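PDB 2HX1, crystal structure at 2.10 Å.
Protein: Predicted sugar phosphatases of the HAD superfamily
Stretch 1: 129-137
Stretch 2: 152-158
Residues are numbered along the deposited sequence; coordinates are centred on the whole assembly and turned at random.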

# COMPACT_ATOMS: atom_id res chain seq x y z
N ASN A 129 -12.10 -14.54 -29.64
CA ASN A 129 -12.67 -15.39 -28.55
C ASN A 129 -12.79 -14.73 -27.16
O ASN A 129 -13.29 -15.37 -26.21
CB ASN A 129 -11.90 -16.73 -28.44
CG ASN A 129 -10.42 -16.55 -28.16
OD1 ASN A 129 -9.99 -15.45 -27.82
ND2 ASN A 129 -9.62 -17.63 -28.32
N ILE A 130 -12.36 -13.48 -27.02
CA ILE A 130 -12.35 -12.85 -25.72
C ILE A 130 -13.74 -12.81 -25.10
O ILE A 130 -13.90 -12.88 -23.89
CB ILE A 130 -11.73 -11.43 -25.78
CG1 ILE A 130 -11.41 -10.93 -24.37
CG2 ILE A 130 -12.67 -10.43 -26.50
CD1 ILE A 130 -10.61 -9.64 -24.33
N GLY A 131 -14.77 -12.74 -25.93
CA GLY A 131 -16.15 -12.62 -25.41
C GLY A 131 -16.64 -13.88 -24.73
O GLY A 131 -17.69 -13.88 -24.07
N GLU A 132 -15.87 -14.95 -24.89
CA GLU A 132 -16.20 -16.22 -24.29
C GLU A 132 -15.35 -16.51 -23.06
O GLU A 132 -15.56 -17.52 -22.41
CB GLU A 132 -16.03 -17.31 -25.33
CG GLU A 132 -17.25 -17.50 -26.21
CD GLU A 132 -18.33 -18.34 -25.51
OE1 GLU A 132 -18.15 -19.59 -25.39
OE2 GLU A 132 -19.35 -17.73 -25.10
N VAL A 133 -14.39 -15.64 -22.73
CA VAL A 133 -13.52 -15.89 -21.59
C VAL A 133 -14.26 -15.50 -20.32
O VAL A 133 -14.55 -14.33 -20.11
CB VAL A 133 -12.18 -15.14 -21.65
CG1 VAL A 133 -11.39 -15.36 -20.35
CG2 VAL A 133 -11.35 -15.58 -22.82
N ASN A 134 -14.50 -16.48 -19.45
CA ASN A 134 -15.35 -16.28 -18.27
C ASN A 134 -14.57 -16.33 -16.97
O ASN A 134 -15.13 -16.08 -15.90
CB ASN A 134 -16.45 -17.34 -18.28
CG ASN A 134 -17.37 -17.20 -19.47
OD1 ASN A 134 -17.52 -16.12 -20.04
ND2 ASN A 134 -17.97 -18.29 -19.88
N ALA A 135 -13.28 -16.64 -17.05
CA ALA A 135 -12.41 -16.57 -15.87
C ALA A 135 -10.95 -16.58 -16.29
O ALA A 135 -10.59 -17.01 -17.40
CB ALA A 135 -12.70 -17.76 -14.86
N LEU A 136 -10.11 -16.11 -15.39
CA LEU A 136 -8.67 -16.15 -15.56
C LEU A 136 -8.07 -16.86 -14.36
O LEU A 136 -8.38 -16.49 -13.23
CB LEU A 136 -8.10 -14.73 -15.64
CG LEU A 136 -6.58 -14.59 -15.51
CD1 LEU A 136 -5.91 -15.22 -16.74
CD2 LEU A 136 -6.20 -13.12 -15.33
N VAL A 137 -7.23 -17.86 -14.59
CA VAL A 137 -6.45 -18.47 -13.49
C VAL A 137 -4.95 -18.34 -13.67
O VAL A 137 -4.43 -18.57 -14.75
CB VAL A 137 -6.83 -19.94 -13.27
CG1 VAL A 137 -8.27 -20.00 -12.91
CG2 VAL A 137 -6.60 -20.77 -14.54
N LYS A 152 -1.16 -8.71 -22.02
CA LYS A 152 -2.49 -9.21 -22.44
C LYS A 152 -3.42 -9.43 -21.23
O LYS A 152 -4.60 -9.21 -21.34
CB LYS A 152 -2.40 -10.53 -23.23
CG LYS A 152 -2.07 -10.40 -24.71
CD LYS A 152 -2.19 -11.77 -25.46
CE LYS A 152 -2.90 -11.62 -26.83
NZ LYS A 152 -2.69 -12.74 -27.82
N THR A 153 -2.89 -9.88 -20.10
CA THR A 153 -3.71 -10.11 -18.90
C THR A 153 -4.25 -8.80 -18.33
O THR A 153 -5.43 -8.69 -17.96
CB THR A 153 -2.91 -10.85 -17.81
OG1 THR A 153 -2.51 -12.11 -18.34
CG2 THR A 153 -3.75 -11.08 -16.54
N VAL A 154 -3.41 -7.77 -18.32
CA VAL A 154 -3.89 -6.45 -17.93
C VAL A 154 -5.08 -6.06 -18.81
O VAL A 154 -6.14 -5.68 -18.30
CB VAL A 154 -2.76 -5.38 -17.93
CG1 VAL A 154 -3.30 -3.92 -17.92
CG2 VAL A 154 -1.85 -5.58 -16.75
N ASN A 155 -4.94 -6.19 -20.13
CA ASN A 155 -6.01 -5.80 -21.02
C ASN A 155 -7.25 -6.71 -20.94
O ASN A 155 -8.37 -6.24 -21.06
CB ASN A 155 -5.48 -5.73 -22.43
CG ASN A 155 -4.58 -4.52 -22.64
OD1 ASN A 155 -5.01 -3.38 -22.41
ND2 ASN A 155 -3.33 -4.77 -23.02
N LEU A 156 -7.02 -8.01 -20.72
CA LEU A 156 -8.12 -8.97 -20.57
C LEU A 156 -9.02 -8.57 -19.41
O LEU A 156 -10.25 -8.61 -19.52
CB LEU A 156 -7.57 -10.36 -20.31
CG LEU A 156 -8.60 -11.45 -20.02
CD1 LEU A 156 -9.60 -11.60 -21.20
CD2 LEU A 156 -7.83 -12.74 -19.75
N LEU A 157 -8.39 -8.20 -18.30
CA LEU A 157 -9.11 -7.86 -17.08
C LEU A 157 -9.74 -6.46 -17.13
O LEU A 157 -10.68 -6.17 -16.40
CB LEU A 157 -8.16 -7.97 -15.88
CG LEU A 157 -7.71 -9.40 -15.55
CD1 LEU A 157 -6.74 -9.37 -14.37
CD2 LEU A 157 -8.93 -10.31 -15.29
N ARG A 158 -9.15 -5.56 -17.92
CA ARG A 158 -9.76 -4.27 -18.21
C ARG A 158 -11.00 -4.45 -19.08
O ARG A 158 -11.92 -3.64 -18.99
CB ARG A 158 -8.78 -3.37 -18.95
CG ARG A 158 -7.65 -2.79 -18.04
CD ARG A 158 -6.57 -1.99 -18.80
NE ARG A 158 -7.14 -0.78 -19.43
CZ ARG A 158 -7.52 -0.70 -20.70
NH1 ARG A 158 -7.38 -1.73 -21.55
NH2 ARG A 158 -8.07 0.44 -21.14

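The contact between these stretches is apolar, and no hydrogen bond crosses it. A helix, 152-158, packs against a strand, 133-137, and the loop before it. The two axes come no closer than 10.2 Å and run at 138° to each other. At that spacing the gap must be filled by side chains. Together the stretches bury 262 Å² on each other.

Leu156 is the centre of the contact on the helix. Its CA-to-CB bond points toward the other stretch. It has chi1 at 176° (t) and chi2 at 58° (p). Leu156 CD1 is the methyl nearer Ile130, 3.7 Å from Ile130 CG1, and Leu156 CD2 the one nearer Leu136, 4.3 Å from Leu136 CD1. Val133 CG1 lies near both, 4.3 Å from Leu156 CD1 and 4.5 Å from Leu156 CD2. A branched, uncharged side chain suits this place, because it meets three apolar residues at once.

Leu136 is its counterpart on the strand and takes the same rotamer pair, t and p. Its CA-to-CB bond also points toward the helix. The fork serves two directions. Leu136 CD1 faces Leu156, while Leu136 CD2 reaches CG2 of Thr153 at 3.4 Å and CD1 of Leu157 at 3.9 Å. The Thr153 contact is the closest between the stretches.

Thr153 has chi1 at -61° (m). This conformation places its methyl against Leu136, while OG1 is hydrogen-bonded elsewhere in the structure. The residue can therefore be buried without leaving its hydroxyl unsatisfied. Leu157 leaves the helix sideways, but its end comes nearer. Its m, t conformation (-68°, 178°) carries CD1 to Leu136.

Ile130 precedes the strand. Both its chi angles are t (-166°, 171°), so the chain from CA to CD1 is extended. Its CG1 meets Leu156 partway along that chain. The nearby turn is braced by two backbone hydrogen bonds: Glu132 N to Asn129 O, 2.9 Å, and Val133 N to Ile130 O, 3.0 Å. Val133 points toward the helix with chi1 at 174° (t), and its CG1 adds a looser contact with Leu156.

Val133 and Leu136 both point toward the helix although they are three residues apart, while Ala135 points away. Asn134, at phi/psi -111/-5, departs from extended geometry between them, so simple alternation does not hold. The helix backbone is held by regular bonds, including Leu156 N to Lys152 O at 2.8 Å and Leu157 N to Thr153 O at 3.0 Å. Lys152 and Arg158 are partly exposed and take no part in the contact, so the charged side chains stay clear of the apolar packing.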